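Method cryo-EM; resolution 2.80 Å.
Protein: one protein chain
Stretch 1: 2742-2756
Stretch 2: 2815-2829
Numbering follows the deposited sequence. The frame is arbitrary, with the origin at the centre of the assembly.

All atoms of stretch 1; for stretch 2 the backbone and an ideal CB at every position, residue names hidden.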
# COMPACT_ATOMS: atom_id res chain seq x y z
N TYR A 2742 30.47 10.97 -3.24
CA TYR A 2742 30.91 9.84 -4.05
C TYR A 2742 29.88 8.72 -4.07
O TYR A 2742 29.51 8.23 -5.14
CB TYR A 2742 32.25 9.34 -3.52
CG TYR A 2742 32.72 8.03 -4.08
CD1 TYR A 2742 32.49 6.86 -3.40
CD2 TYR A 2742 33.42 7.97 -5.26
CE1 TYR A 2742 32.91 5.68 -3.89
CE2 TYR A 2742 33.84 6.79 -5.75
CZ TYR A 2742 33.58 5.65 -5.06
OH TYR A 2742 34.01 4.45 -5.54
N THR A 2743 29.41 8.31 -2.90
CA THR A 2743 28.47 7.20 -2.84
C THR A 2743 27.16 7.52 -3.55
O THR A 2743 26.61 6.69 -4.27
CB THR A 2743 28.20 6.81 -1.39
OG1 THR A 2743 29.43 6.71 -0.69
CG2 THR A 2743 27.53 5.49 -1.32
N ARG A 2744 26.66 8.74 -3.38
CA ARG A 2744 25.39 9.11 -4.00
C ARG A 2744 25.49 9.20 -5.52
O ARG A 2744 24.60 8.72 -6.23
CB ARG A 2744 24.90 10.43 -3.45
CG ARG A 2744 24.24 10.34 -2.12
CD ARG A 2744 23.95 11.71 -1.63
NE ARG A 2744 23.27 11.70 -0.35
CZ ARG A 2744 22.97 12.80 0.32
NH1 ARG A 2744 22.34 12.72 1.47
NH2 ARG A 2744 23.31 13.97 -0.17
N THR A 2745 26.54 9.83 -6.04
CA THR A 2745 26.66 9.91 -7.49
C THR A 2745 26.92 8.55 -8.11
O THR A 2745 26.43 8.27 -9.20
CB THR A 2745 27.76 10.89 -7.87
OG1 THR A 2745 28.93 10.61 -7.13
CG2 THR A 2745 27.32 12.28 -7.56
N THR A 2746 27.65 7.67 -7.41
CA THR A 2746 27.82 6.31 -7.91
C THR A 2746 26.51 5.56 -7.95
O THR A 2746 26.23 4.85 -8.91
CB THR A 2746 28.84 5.58 -7.04
OG1 THR A 2746 30.03 6.36 -6.98
CG2 THR A 2746 29.17 4.25 -7.62
N ALA A 2747 25.67 5.71 -6.92
CA ALA A 2747 24.38 5.04 -6.91
C ALA A 2747 23.49 5.53 -8.05
O ALA A 2747 22.85 4.73 -8.75
CB ALA A 2747 23.69 5.26 -5.57
N ALA A 2748 23.43 6.84 -8.25
CA ALA A 2748 22.58 7.39 -9.30
C ALA A 2748 23.03 6.92 -10.67
O ALA A 2748 22.20 6.50 -11.50
CB ALA A 2748 22.55 8.90 -9.23
N ILE A 2749 24.33 6.96 -10.95
CA ILE A 2749 24.77 6.55 -12.27
C ILE A 2749 24.66 5.05 -12.44
O ILE A 2749 24.44 4.57 -13.55
CB ILE A 2749 26.19 7.04 -12.57
CG1 ILE A 2749 26.46 6.99 -14.07
CG2 ILE A 2749 27.21 6.20 -11.85
CD1 ILE A 2749 25.51 7.77 -14.89
N SER A 2750 24.74 4.28 -11.36
CA SER A 2750 24.58 2.83 -11.48
C SER A 2750 23.16 2.47 -11.87
O SER A 2750 22.95 1.68 -12.80
CB SER A 2750 24.97 2.17 -10.16
OG SER A 2750 26.35 2.31 -9.93
N MET A 2751 22.17 3.05 -11.20
CA MET A 2751 20.78 2.76 -11.57
C MET A 2751 20.46 3.28 -12.96
O MET A 2751 19.85 2.57 -13.77
CB MET A 2751 19.82 3.35 -10.55
CG MET A 2751 19.67 2.53 -9.31
SD MET A 2751 19.32 0.80 -9.64
CE MET A 2751 20.87 0.05 -9.21
N LEU A 2752 20.87 4.51 -13.26
CA LEU A 2752 20.54 5.10 -14.55
C LEU A 2752 21.21 4.36 -15.70
O LEU A 2752 20.63 4.24 -16.78
CB LEU A 2752 20.93 6.56 -14.56
CG LEU A 2752 19.84 7.54 -14.92
CD1 LEU A 2752 20.08 8.84 -14.23
CD2 LEU A 2752 19.86 7.73 -16.40
N GLY A 2753 22.42 3.86 -15.49
CA GLY A 2753 23.09 3.10 -16.52
C GLY A 2753 22.65 1.66 -16.62
O GLY A 2753 22.87 1.04 -17.66
N HIS A 2754 22.06 1.11 -15.57
CA HIS A 2754 21.36 -0.16 -15.72
C HIS A 2754 20.11 0.01 -16.58
O HIS A 2754 19.88 -0.77 -17.51
CB HIS A 2754 21.01 -0.74 -14.36
CG HIS A 2754 19.95 -1.80 -14.41
ND1 HIS A 2754 20.15 -3.02 -15.01
CD2 HIS A 2754 18.68 -1.81 -13.96
CE1 HIS A 2754 19.05 -3.74 -14.92
NE2 HIS A 2754 18.14 -3.03 -14.28
N VAL A 2755 19.31 1.03 -16.29
CA VAL A 2755 18.05 1.20 -17.01
C VAL A 2755 18.28 1.45 -18.49
O VAL A 2755 17.47 1.05 -19.33
CB VAL A 2755 17.23 2.33 -16.36
CG1 VAL A 2755 16.19 2.85 -17.30
CG2 VAL A 2755 16.58 1.83 -15.10
N LEU A 2756 19.39 2.09 -18.86
CA LEU A 2756 19.68 2.40 -20.26
C LEU A 2756 20.77 1.53 -20.85
O LEU A 2756 21.30 1.86 -21.91
CB LEU A 2756 20.06 3.87 -20.42
CG LEU A 2756 19.01 4.90 -20.02
CD1 LEU A 2756 19.55 6.29 -20.20
CD2 LEU A 2756 17.76 4.73 -20.84
N UNK A 2815 23.38 0.84 3.52
CA UNK A 2815 23.35 2.21 3.97
C UNK A 2815 23.08 3.19 2.86
O UNK A 2815 22.02 3.15 2.26
CB UNK A 2815 24.67 2.56 4.65
N UNK A 2816 24.04 4.05 2.55
CA UNK A 2816 23.80 5.13 1.60
C UNK A 2816 23.64 4.59 0.19
O UNK A 2816 22.76 5.01 -0.56
CB UNK A 2816 24.94 6.15 1.65
N UNK A 2817 24.48 3.63 -0.20
CA UNK A 2817 24.47 3.17 -1.58
C UNK A 2817 23.18 2.44 -1.91
O UNK A 2817 22.54 2.72 -2.93
CB UNK A 2817 25.67 2.26 -1.85
N UNK A 2818 22.77 1.50 -1.06
CA UNK A 2818 21.59 0.71 -1.35
C UNK A 2818 20.32 1.54 -1.26
O UNK A 2818 19.42 1.40 -2.09
CB UNK A 2818 21.51 -0.48 -0.39
N UNK A 2819 20.24 2.44 -0.28
CA UNK A 2819 19.08 3.31 -0.17
C UNK A 2819 18.99 4.27 -1.35
O UNK A 2819 17.89 4.55 -1.84
CB UNK A 2819 19.13 4.09 1.14
N UNK A 2820 20.12 4.78 -1.82
CA UNK A 2820 20.07 5.70 -2.94
C UNK A 2820 19.80 4.99 -4.25
O UNK A 2820 19.13 5.55 -5.12
CB UNK A 2820 21.38 6.48 -3.04
N UNK A 2821 20.27 3.76 -4.41
CA UNK A 2821 19.86 2.93 -5.53
C UNK A 2821 18.36 2.73 -5.54
O UNK A 2821 17.71 2.83 -6.58
CB UNK A 2821 20.57 1.58 -5.48
N UNK A 2822 17.77 2.45 -4.37
CA UNK A 2822 16.33 2.22 -4.30
C UNK A 2822 15.54 3.48 -4.58
O UNK A 2822 14.53 3.43 -5.28
CB UNK A 2822 15.95 1.67 -2.93
N UNK A 2823 15.97 4.63 -4.05
CA UNK A 2823 15.27 5.88 -4.35
C UNK A 2823 15.37 6.23 -5.82
O UNK A 2823 14.38 6.65 -6.43
CB UNK A 2823 15.83 7.03 -3.50
N UNK A 2824 16.55 6.08 -6.42
CA UNK A 2824 16.70 6.37 -7.84
C UNK A 2824 15.80 5.48 -8.68
O UNK A 2824 15.08 5.96 -9.55
CB UNK A 2824 18.16 6.20 -8.27
N UNK A 2825 15.84 4.17 -8.44
CA UNK A 2825 15.05 3.25 -9.25
C UNK A 2825 13.56 3.47 -9.04
O UNK A 2825 12.78 3.38 -9.99
CB UNK A 2825 15.42 1.80 -8.92
N UNK A 2826 13.15 3.78 -7.82
CA UNK A 2826 11.75 4.05 -7.55
C UNK A 2826 11.28 5.30 -8.28
O UNK A 2826 10.16 5.33 -8.79
CB UNK A 2826 11.52 4.20 -6.04
N UNK A 2827 12.11 6.34 -8.32
CA UNK A 2827 11.73 7.53 -9.07
C UNK A 2827 11.77 7.29 -10.57
O UNK A 2827 11.02 7.92 -11.31
CB UNK A 2827 12.65 8.70 -8.71
N UNK A 2828 12.62 6.39 -11.04
CA UNK A 2828 12.70 6.13 -12.47
C UNK A 2828 11.50 5.36 -12.96
O UNK A 2828 10.95 5.67 -14.02
CB UNK A 2828 13.98 5.36 -12.80
N UNK A 2829 11.07 4.33 -12.23
CA UNK A 2829 9.92 3.59 -12.71
C UNK A 2829 8.60 4.30 -12.44
O UNK A 2829 7.56 3.79 -12.84
CB UNK A 2829 9.90 2.20 -12.07

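Position 2815 precedes the helix with phi/psi of 97/-115. A positive phi by itself favours glycine, and no atom of stretch 1 lies within 5.5 Å of the ideal CB. The residue is Gly2815.

At 2816 CA-to-CB points toward stretch 1, and the ideal CB lies 4.0 Å from Thr2743 CG2. A methyl group and an aliphatic stem call for a modest apolar side chain. Val2816 (chi1 t) brings CG1 to 3.9 Å from Thr2743 CG2 and 4.2 Å from Arg2744 CG.

The bond at 2817 points sideways, with the ideal CB 3.8 Å from Thr2743 CG2. Small Ala2747 leaves space beside the helix, so a long aliphatic or aromatic side chain could reach back. Phe2817 does: its ring sits as a knob among Thr2743, Thr2746, Ala2747 and Ser2750. Phe2817 CD1 is 3.8 Å from Ala2747 CB, while Ser2750 OG lies at the ring edge.

Positions 2818 (away) and 2819 (sideways) meet nothing of stretch 1, leaving the choice open; they are Arg2818 and Arg2819.

Position 2820 points toward stretch 1, its ideal CB 3.6 Å from Ala2747 CB. Such closeness favours a small residue, alanine, serine or cysteine. Cys2820 places CB 3.7 Å from Ala2747 CB and, at chi1 m, SG 3.8 Å from Arg2744 CG.

At 2821 the backbones come close, the CA of 2821 being 5.2 Å from Ala2747 CA. The bond runs sideways and the ideal CB is 4.0 Å from Met2751 CE. Small or medium apolar groups suit. Cys2821 has SG 3.7 Å from Met2751 CE and 4.0 Å from Ala2747 CB.

Positions 2822 (away) and 2823 (sideways) are unconstrained by stretch 1; they hold Glu2822 and Phe2823.

Position 2824 points toward stretch 1, its ideal CB 4.0 Å from Met2751 CB. Alanine, serine, threonine or valine would be plausible. Thr2824 packs CG2 3.8 Å from Met2751 CB, while its OG1 donates to Cys2820 O at 2.6 Å, satisfying the hydroxyl.

At 2825 the bond is sideways, the ideal CB 4.1 Å from Met2751 SD, inviting an aliphatic residue. Leu2825 CB lies 4.1 Å from Met2751 SD, and Leu2825 CD1 is 4.3 Å from Val2755 CG2.

Positions 2826 and 2827 are out of reach: Asp2826 and Ala2827.

Position 2828 points toward stretch 1, but its ideal CB is 5.0 Å from Val2755 CG2, room for a longer apolar chain. Leu2828 CD1 comes 3.8 Å from Val2755 CG2.

Position 2829, sideways and without contact, is Arg2829.

Stretch 2 2815-2829: GVFRRCCEFTLDALR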
# COMPACT_ATOMS: atom_id res chain seq x y z
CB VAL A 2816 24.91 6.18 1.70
CG1 VAL A 2816 24.70 7.28 0.70
CG2 VAL A 2816 24.97 6.74 3.08
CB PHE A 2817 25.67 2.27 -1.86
CG PHE A 2817 25.69 1.73 -3.25
CD1 PHE A 2817 26.02 2.54 -4.32
CD2 PHE A 2817 25.38 0.42 -3.50
CE1 PHE A 2817 26.04 2.05 -5.58
CE2 PHE A 2817 25.40 -0.07 -4.77
CZ PHE A 2817 25.73 0.75 -5.81
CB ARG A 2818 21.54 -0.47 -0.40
CG ARG A 2818 20.71 -1.60 -0.89
CD ARG A 2818 20.79 -2.76 0.05
NE ARG A 2818 22.10 -3.40 0.01
CZ ARG A 2818 22.37 -4.49 -0.69
NH1 ARG A 2818 23.59 -5.00 -0.66
NH2 ARG A 2818 21.43 -5.07 -1.40
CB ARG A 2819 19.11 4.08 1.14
CG ARG A 2819 19.02 3.23 2.36
CD ARG A 2819 17.71 3.39 3.05
NE ARG A 2819 17.51 4.75 3.52
CZ ARG A 2819 16.35 5.21 3.98
NH1 ARG A 2819 16.24 6.46 4.39
NH2 ARG A 2819 15.30 4.41 4.02
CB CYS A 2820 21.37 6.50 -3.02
SG CYS A 2820 21.51 7.74 -1.74
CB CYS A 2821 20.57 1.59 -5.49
SG CYS A 2821 22.24 1.57 -6.08
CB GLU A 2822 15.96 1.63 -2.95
CG GLU A 2822 16.29 0.17 -2.82
CD GLU A 2822 16.32 -0.30 -1.39
OE1 GLU A 2822 15.89 0.45 -0.50
OE2 GLU A 2822 16.79 -1.43 -1.15
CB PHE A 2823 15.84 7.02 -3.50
CG PHE A 2823 15.54 6.90 -2.05
CD1 PHE A 2823 14.30 6.51 -1.62
CD2 PHE A 2823 16.51 7.17 -1.12
CE1 PHE A 2823 14.03 6.40 -0.28
CE2 PHE A 2823 16.24 7.05 0.22
CZ PHE A 2823 15.00 6.67 0.63
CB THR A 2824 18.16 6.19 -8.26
OG1 THR A 2824 19.01 6.90 -7.37
CG2 THR A 2824 18.37 6.71 -9.65
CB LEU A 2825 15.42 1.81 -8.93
CG LEU A 2825 14.68 0.77 -9.75
CD1 LEU A 2825 15.03 0.92 -11.20
CD2 LEU A 2825 15.01 -0.60 -9.26
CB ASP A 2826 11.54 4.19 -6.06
CG ASP A 2826 10.09 4.18 -5.68
OD1 ASP A 2826 9.26 3.81 -6.53
OD2 ASP A 2826 9.78 4.55 -4.53
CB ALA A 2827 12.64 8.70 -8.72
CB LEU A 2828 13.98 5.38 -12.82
CG LEU A 2828 15.26 6.18 -12.98
CD1 LEU A 2828 16.38 5.29 -13.44
CD2 LEU A 2828 15.04 7.31 -13.95
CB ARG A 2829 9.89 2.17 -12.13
CG ARG A 2829 10.03 2.11 -10.67
CD ARG A 2829 9.48 0.83 -10.11
NE ARG A 2829 10.30 -0.34 -10.40
CZ ARG A 2829 10.12 -1.51 -9.80
NH1 ARG A 2829 10.90 -2.53 -10.11
NH2 ARG A 2829 9.17 -1.65 -8.90
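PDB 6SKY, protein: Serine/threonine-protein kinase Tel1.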